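Local coordinates for biofilm-associated surface protein (PDB 7C7U), which probably promotes biofilm formation as a cell wall-anchored surface protein of Staphylococcus aureus, with calcium ions bound in this part of the molecule, at residues Y30-M35 / V167-S172; L132-A137 / A209-S214. All coordinates share one frame; numbering follows the deposited sequence.

Contact 1: Y30-M35 / V167-S172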
loop_
_atom_site.group_PDB
_atom_site.type_symbol
_atom_site.label_atom_id
_atom_site.label_comp_id
_atom_site.label_asym_id
_atom_site.label_seq_id
_atom_site.Cartn_x
_atom_site.Cartn_y
_atom_site.Cartn_z
ATOM N N TYR A 30 15.535 -12.293 -1.983
ATOM C CA TYR A 30 16.029 -12.474 -3.343
ATOM C C TYR A 30 16.190 -13.932 -3.736
ATOM O O TYR A 30 16.568 -14.204 -4.882
ATOM C CB TYR A 30 17.349 -11.723 -3.512
ATOM C CG TYR A 30 17.253 -10.275 -3.074
ATOM C CD1 TYR A 30 17.867 -9.842 -1.904
ATOM C CD2 TYR A 30 16.522 -9.344 -3.816
ATOM C CE1 TYR A 30 17.775 -8.518 -1.488
ATOM C CE2 TYR A 30 16.422 -8.015 -3.406
ATOM C CZ TYR A 30 17.055 -7.613 -2.238
ATOM O OH TYR A 30 16.978 -6.308 -1.806
ATOM N N THR A 31 15.919 -14.879 -2.842
ATOM C CA THR A 31 16.041 -16.280 -3.220
ATOM C C THR A 31 14.828 -16.784 -4.004
ATOM O O THR A 31 14.905 -17.853 -4.619
ATOM C CB THR A 31 16.258 -17.145 -1.980
ATOM O OG1 THR A 31 15.054 -17.177 -1.210
ATOM C CG2 THR A 31 17.378 -16.564 -1.120
ATOM N N PHE A 32 13.715 -16.051 -3.999
ATOM C CA PHE A 32 12.514 -16.451 -4.730
ATOM C C PHE A 32 12.470 -15.761 -6.087
ATOM O O PHE A 32 12.430 -14.528 -6.162
ATOM C CB PHE A 32 11.249 -16.124 -3.942
ATOM C CG PHE A 32 10.973 -17.072 -2.823
ATOM C CD1 PHE A 32 10.426 -18.315 -3.079
ATOM C CD2 PHE A 32 11.247 -16.716 -1.508
ATOM C CE1 PHE A 32 10.157 -19.192 -2.057
ATOM C CE2 PHE A 32 10.982 -17.593 -0.475
ATOM C CZ PHE A 32 10.438 -18.829 -0.750
ATOM N N ALA A 33 12.464 -16.553 -7.151
ATOM C CA ALA A 33 12.229 -16.007 -8.476
ATOM C C ALA A 33 10.731 -15.748 -8.677
ATOM O O ALA A 33 9.886 -16.082 -7.836
ATOM C CB ALA A 33 12.786 -16.949 -9.540
ATOM N N SER A 34 10.387 -15.165 -9.819
ATOM C CA SER A 34 8.984 -14.904 -10.108
ATOM C C SER A 34 8.256 -16.214 -10.384
ATOM O O SER A 34 8.763 -17.099 -11.075
ATOM C CB SER A 34 8.845 -13.959 -11.303
ATOM O OG SER A 34 7.624 -13.235 -11.253
ATOM N N MET A 35 7.068 -16.338 -9.818
ATOM C CA MET A 35 6.203 -17.464 -10.102
ATOM C C MET A 35 5.356 -17.134 -11.320
ATOM O O MET A 35 5.095 -15.966 -11.602
ATOM C CB MET A 35 5.334 -17.753 -8.890
ATOM C CG MET A 35 6.165 -18.160 -7.702
ATOM S SD MET A 35 5.183 -19.289 -6.756
ATOM C CE MET A 35 4.583 -20.281 -8.089
ATOM N N VAL A 167 -0.441 -14.113 -8.542
ATOM C CA VAL A 167 0.222 -15.183 -7.819
ATOM C C VAL A 167 1.480 -14.592 -7.186
ATOM O O VAL A 167 2.110 -13.684 -7.742
ATOM C CB VAL A 167 0.521 -16.394 -8.748
ATOM C CG1 VAL A 167 1.575 -16.048 -9.799
ATOM C CG2 VAL A 167 0.928 -17.601 -7.950
ATOM N N PHE A 168 1.818 -15.075 -6.000
ATOM C CA PHE A 168 3.026 -14.622 -5.324
ATOM C C PHE A 168 3.325 -15.570 -4.172
ATOM O O PHE A 168 2.485 -16.380 -3.764
ATOM C CB PHE A 168 2.883 -13.181 -4.806
ATOM C CG PHE A 168 1.651 -12.948 -3.971
ATOM C CD1 PHE A 168 0.433 -12.651 -4.579
ATOM C CD2 PHE A 168 1.710 -12.980 -2.577
ATOM C CE1 PHE A 168 -0.712 -12.424 -3.821
ATOM C CE2 PHE A 168 0.568 -12.737 -1.807
ATOM C CZ PHE A 168 -0.644 -12.465 -2.433
ATOM N N VAL A 169 4.542 -15.449 -3.661
ATOM C CA VAL A 169 4.945 -16.093 -2.421
ATOM C C VAL A 169 4.678 -15.117 -1.279
ATOM O O VAL A 169 5.061 -13.944 -1.351
ATOM C CB VAL A 169 6.429 -16.503 -2.470
ATOM C CG1 VAL A 169 6.897 -17.035 -1.121
ATOM C CG2 VAL A 169 6.651 -17.547 -3.560
ATOM N N ARG A 170 3.989 -15.589 -0.243
ATOM C CA ARG A 170 3.730 -14.791 0.947
ATOM C C ARG A 170 4.641 -15.248 2.076
ATOM O O ARG A 170 4.729 -16.446 2.362
ATOM C CB ARG A 170 2.272 -14.901 1.392
ATOM C CG ARG A 170 1.870 -13.858 2.481
ATOM C CD ARG A 170 0.387 -13.956 2.838
ATOM N NE ARG A 170 0.028 -15.265 3.392
ATOM C CZ ARG A 170 0.018 -15.569 4.689
ATOM N NH1 ARG A 170 -0.329 -16.789 5.076
ATOM N NH2 ARG A 170 0.317 -14.649 5.606
ATOM N N ASP A 171 5.317 -14.290 2.704
ATOM C CA ASP A 171 6.034 -14.501 3.963
ATOM C C ASP A 171 4.985 -14.565 5.059
ATOM O O ASP A 171 4.416 -13.542 5.448
ATOM C CB ASP A 171 7.036 -13.370 4.188
ATOM C CG ASP A 171 7.862 -13.522 5.483
ATOM O OD1 ASP A 171 7.464 -14.268 6.407
ATOM O OD2 ASP A 171 8.922 -12.862 5.563
ATOM N N SER A 172 4.702 -15.771 5.556
ATOM C CA SER A 172 3.632 -15.908 6.541
ATOM C C SER A 172 4.033 -15.364 7.905
ATOM O O SER A 172 3.155 -15.104 8.734
ATOM C CB SER A 172 3.194 -17.362 6.676
ATOM O OG SER A 172 4.207 -18.123 7.294
#
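From Phe-32 to Met-35 the chain runs 164° against the direction of Val-167 to Val-169, and the nearest CA atoms are those of Met-35 and Phe-168, 6.4 Å apart. Phe-32, Met-35, Val-167 and Val-169 make the contact, and their side chains meet through apolar groups. Both methyls of Val-169 touch Phe-32, and CG2 also touches Met-35. Val-169 CG1 sits over the centre of the Phe-32 ring, 4.0 Å from the centroid and 10° off the ring normal, a CH-pi contact made squarely on the face. This methyl lies anti to the backbone N (chi1 174°), while CG2, beside that N, is left to reach both neighbours: it is 3.9 Å from Phe-32 CD1 and 3.9 Å from Met-35 SD. The side chains of Phe-32 and Met-35 each meet that of Val-169 at about a right angle, and CG2 receives the ring atom and the sulfur from different directions. Residues 30-35 belong to the loop joining strands 26-27 and 36-39, whereas Val-167 to Asp-171 lie in strand 163-171 of the large mixed sheet near the N-terminus; the contact thus lays a connecting loop against a strand inside the same domain. Phe-118 and Tyr-70 both meet the Phe-32 ring edge-to-face, adding aromatic neighbours to the methyl on its face. At the other end of the contact, Val-167 CG1 approaches Met-35 CB at 4.2 Å and Met-35 O at 4.0 Å. Met-35 CG lies beside its backbone N, and the turn at chi2 then sets the sulfur against Val-169 while CB remains near Val-167. Leu-57 of strand 52-61 touches both Met-35 and Val-167, and Val-169 N is hydrogen-bonded to Ser-181 OG.

Contact 2: L132-A137 / A209-S214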
loop_
_atom_site.group_PDB
_atom_site.type_symbol
_atom_site.label_atom_id
_atom_site.label_comp_id
_atom_site.label_asym_id
_atom_site.label_seq_id
_atom_site.Cartn_x
_atom_site.Cartn_y
_atom_site.Cartn_z
ATOM N N LEU A 132 19.331 -22.090 -9.052
ATOM C CA LEU A 132 17.957 -22.055 -9.556
ATOM C C LEU A 132 17.630 -23.258 -10.416
ATOM O O LEU A 132 18.241 -23.458 -11.461
ATOM C CB LEU A 132 17.702 -20.781 -10.367
ATOM C CG LEU A 132 17.670 -19.422 -9.664
ATOM C CD1 LEU A 132 16.847 -19.487 -8.381
ATOM C CD2 LEU A 132 19.074 -18.889 -9.399
ATOM N N SER A 133 16.671 -24.065 -9.975
ATOM C CA SER A 133 16.130 -25.139 -10.795
ATOM C C SER A 133 14.681 -24.828 -11.150
ATOM O O SER A 133 13.990 -24.101 -10.429
ATOM C CB SER A 133 16.210 -26.491 -10.078
ATOM O OG SER A 133 17.476 -26.668 -9.473
ATOM N N GLN A 134 14.230 -25.389 -12.268
ATOM C CA GLN A 134 12.915 -25.093 -12.817
ATOM C C GLN A 134 11.948 -26.193 -12.407
ATOM O O GLN A 134 12.246 -27.378 -12.574
ATOM C CB GLN A 134 12.967 -24.971 -14.340
ATOM C CG GLN A 134 11.771 -24.228 -14.970
ATOM C CD GLN A 134 10.426 -24.956 -14.858
ATOM O OE1 GLN A 134 9.439 -24.396 -14.368
ATOM N NE2 GLN A 134 10.385 -26.203 -15.316
ATOM N N TYR A 135 10.804 -25.798 -11.854
ATOM C CA TYR A 135 9.770 -26.742 -11.465
ATOM C C TYR A 135 8.423 -26.294 -12.005
ATOM O O TYR A 135 8.127 -25.097 -12.059
ATOM C CB TYR A 135 9.701 -26.885 -9.945
ATOM C CG TYR A 135 10.907 -27.578 -9.374
ATOM C CD1 TYR A 135 11.199 -28.893 -9.710
ATOM C CD2 TYR A 135 11.762 -26.916 -8.518
ATOM C CE1 TYR A 135 12.313 -29.531 -9.194
ATOM C CE2 TYR A 135 12.877 -27.542 -8.000
ATOM C CZ TYR A 135 13.144 -28.846 -8.334
ATOM O OH TYR A 135 14.253 -29.467 -7.810
ATOM N N THR A 136 7.612 -27.265 -12.400
ATOM C CA THR A 136 6.248 -27.019 -12.836
ATOM C C THR A 136 5.343 -27.893 -11.993
ATOM O O THR A 136 5.555 -29.106 -11.916
ATOM C CB THR A 136 6.046 -27.340 -14.322
ATOM O OG1 THR A 136 6.870 -26.480 -15.115
ATOM C CG2 THR A 136 4.585 -27.134 -14.715
ATOM N N ALA A 137 4.370 -27.278 -11.332
ATOM C CA ALA A 137 3.250 -28.005 -10.754
ATOM C C ALA A 137 2.185 -28.145 -11.832
ATOM O O ALA A 137 1.724 -27.145 -12.392
ATOM C CB ALA A 137 2.701 -27.280 -9.524
ATOM N N ALA A 209 11.089 -23.388 -27.929
ATOM C CA ALA A 209 12.084 -22.637 -27.157
ATOM C C ALA A 209 11.557 -22.201 -25.786
ATOM O O ALA A 209 12.296 -22.209 -24.792
ATOM C CB ALA A 209 12.540 -21.404 -27.945
ATOM N N PHE A 210 10.303 -21.808 -25.701
ATOM C CA PHE A 210 9.821 -21.128 -24.505
ATOM C C PHE A 210 8.695 -21.924 -23.860
ATOM O O PHE A 210 7.888 -22.555 -24.543
ATOM C CB PHE A 210 9.376 -19.709 -24.840
ATOM C CG PHE A 210 10.481 -18.846 -25.407
ATOM C CD1 PHE A 210 11.616 -18.557 -24.644
ATOM C CD2 PHE A 210 10.382 -18.317 -26.683
ATOM C CE1 PHE A 210 12.640 -17.755 -25.162
ATOM C CE2 PHE A 210 11.380 -17.535 -27.207
ATOM C CZ PHE A 210 12.527 -17.245 -26.440
ATOM N N LYS A 211 8.676 -21.929 -22.533
ATOM C CA LYS A 211 7.722 -22.726 -21.776
ATOM C C LYS A 211 6.493 -21.918 -21.368
ATOM O O LYS A 211 5.360 -22.409 -21.443
ATOM C CB LYS A 211 8.406 -23.294 -20.525
ATOM C CG LYS A 211 7.560 -24.241 -19.726
ATOM C CD LYS A 211 8.209 -24.571 -18.382
ATOM C CE LYS A 211 9.525 -25.312 -18.557
ATOM N NZ LYS A 211 9.363 -26.512 -19.413
ATOM N N ALA A 212 6.683 -20.676 -20.949
ATOM C CA ALA A 212 5.540 -19.929 -20.433
ATOM C C ALA A 212 5.963 -18.489 -20.261
ATOM O O ALA A 212 7.157 -18.184 -20.251
ATOM C CB ALA A 212 5.060 -20.511 -19.105
ATOM N N SER A 213 4.973 -17.600 -20.122
ATOM C CA SER A 213 5.293 -16.200 -19.910
ATOM C C SER A 213 4.248 -15.559 -19.021
ATOM O O SER A 213 3.061 -15.883 -19.092
ATOM C CB SER A 213 5.377 -15.433 -21.233
ATOM O OG SER A 213 5.700 -14.080 -21.036
ATOM N N SER A 214 4.697 -14.620 -18.205
ATOM C CA SER A 214 3.767 -13.858 -17.388
ATOM C C SER A 214 4.393 -12.506 -17.116
ATOM O O SER A 214 5.568 -12.281 -17.393
ATOM C CB SER A 214 3.456 -14.592 -16.088
ATOM O OG SER A 214 4.564 -14.449 -15.202
HETATM O O HOH W 1 7.999 -27.632 -17.162
#
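Lys-211 reaches across to Gln-134 and Thr-136, its aliphatic chain slanting across the glutamine and running alongside the threonine, with the lysine and threonine side chains pointing opposite ways. The lysine leaves its strand with CG anti to the backbone N (chi1 -175°) and stays extended through chi2 before folding at chi3 and chi4. Its CE then lies 3.8 Å from Gln-134 CD, the methylene packing against the end of the glutamine, which is itself bent at chi2. Thr-136 meets the chain one carbon earlier, with OG1 4.0 Å from Lys-211 CD. The backbones stand well apart, Thr-136 CA being 10.0 Å from Lys-211 CA, and the long lysine chain crosses most of the gap. Strands of two different sheets come together here: strand 133-144 is part of the mixed sheet near the N-terminus, and strand 210-220 is an outermost strand of the five-stranded antiparallel sheet that follows. Within the two segments a water molecule gives a polar link; nearby, Ser-214 OG is hydrogen-bonded to Ser-183 OG of the mixed sheet. The water accepts a hydrogen bond from Lys-211 NZ at 2.9 Å and is hydrogen-bonded to Thr-136 OG1 at 2.6 Å. Both ends of this bridge have further partners, since Thr-136 OG1 is also hydrogen-bonded to His-58 ND1 and Lys-211 NZ to Asn-238 OD1. Lys-211 NZ is thus gripped by the water and by Asn-238, just beyond strand 228-237. The side chains of Gln-134 and Lys-211 both touch Met-236 of that strand.

In the fold
Contact 1 is buried and contact 2 lies at the surface, with centres about 15 Å apart. Both draw on the mixed sheet near the N-terminus: contact 1 packs a loop on its strand 163-171, while contact 2 joins its strand 133-144 to the neighbouring antiparallel sheet. Their chemistry follows their place. The buried contact relies on methyls, a ring and a sulfur; the other combines a lysine's methylenes with a water-mediated polar link and buries less surface, 91 against 248 Å². Strand 52-61 borders both, and they meet directly where Met-35 O packs 3.9 Å from Ser-214 OG. Along the sequence their segments alternate.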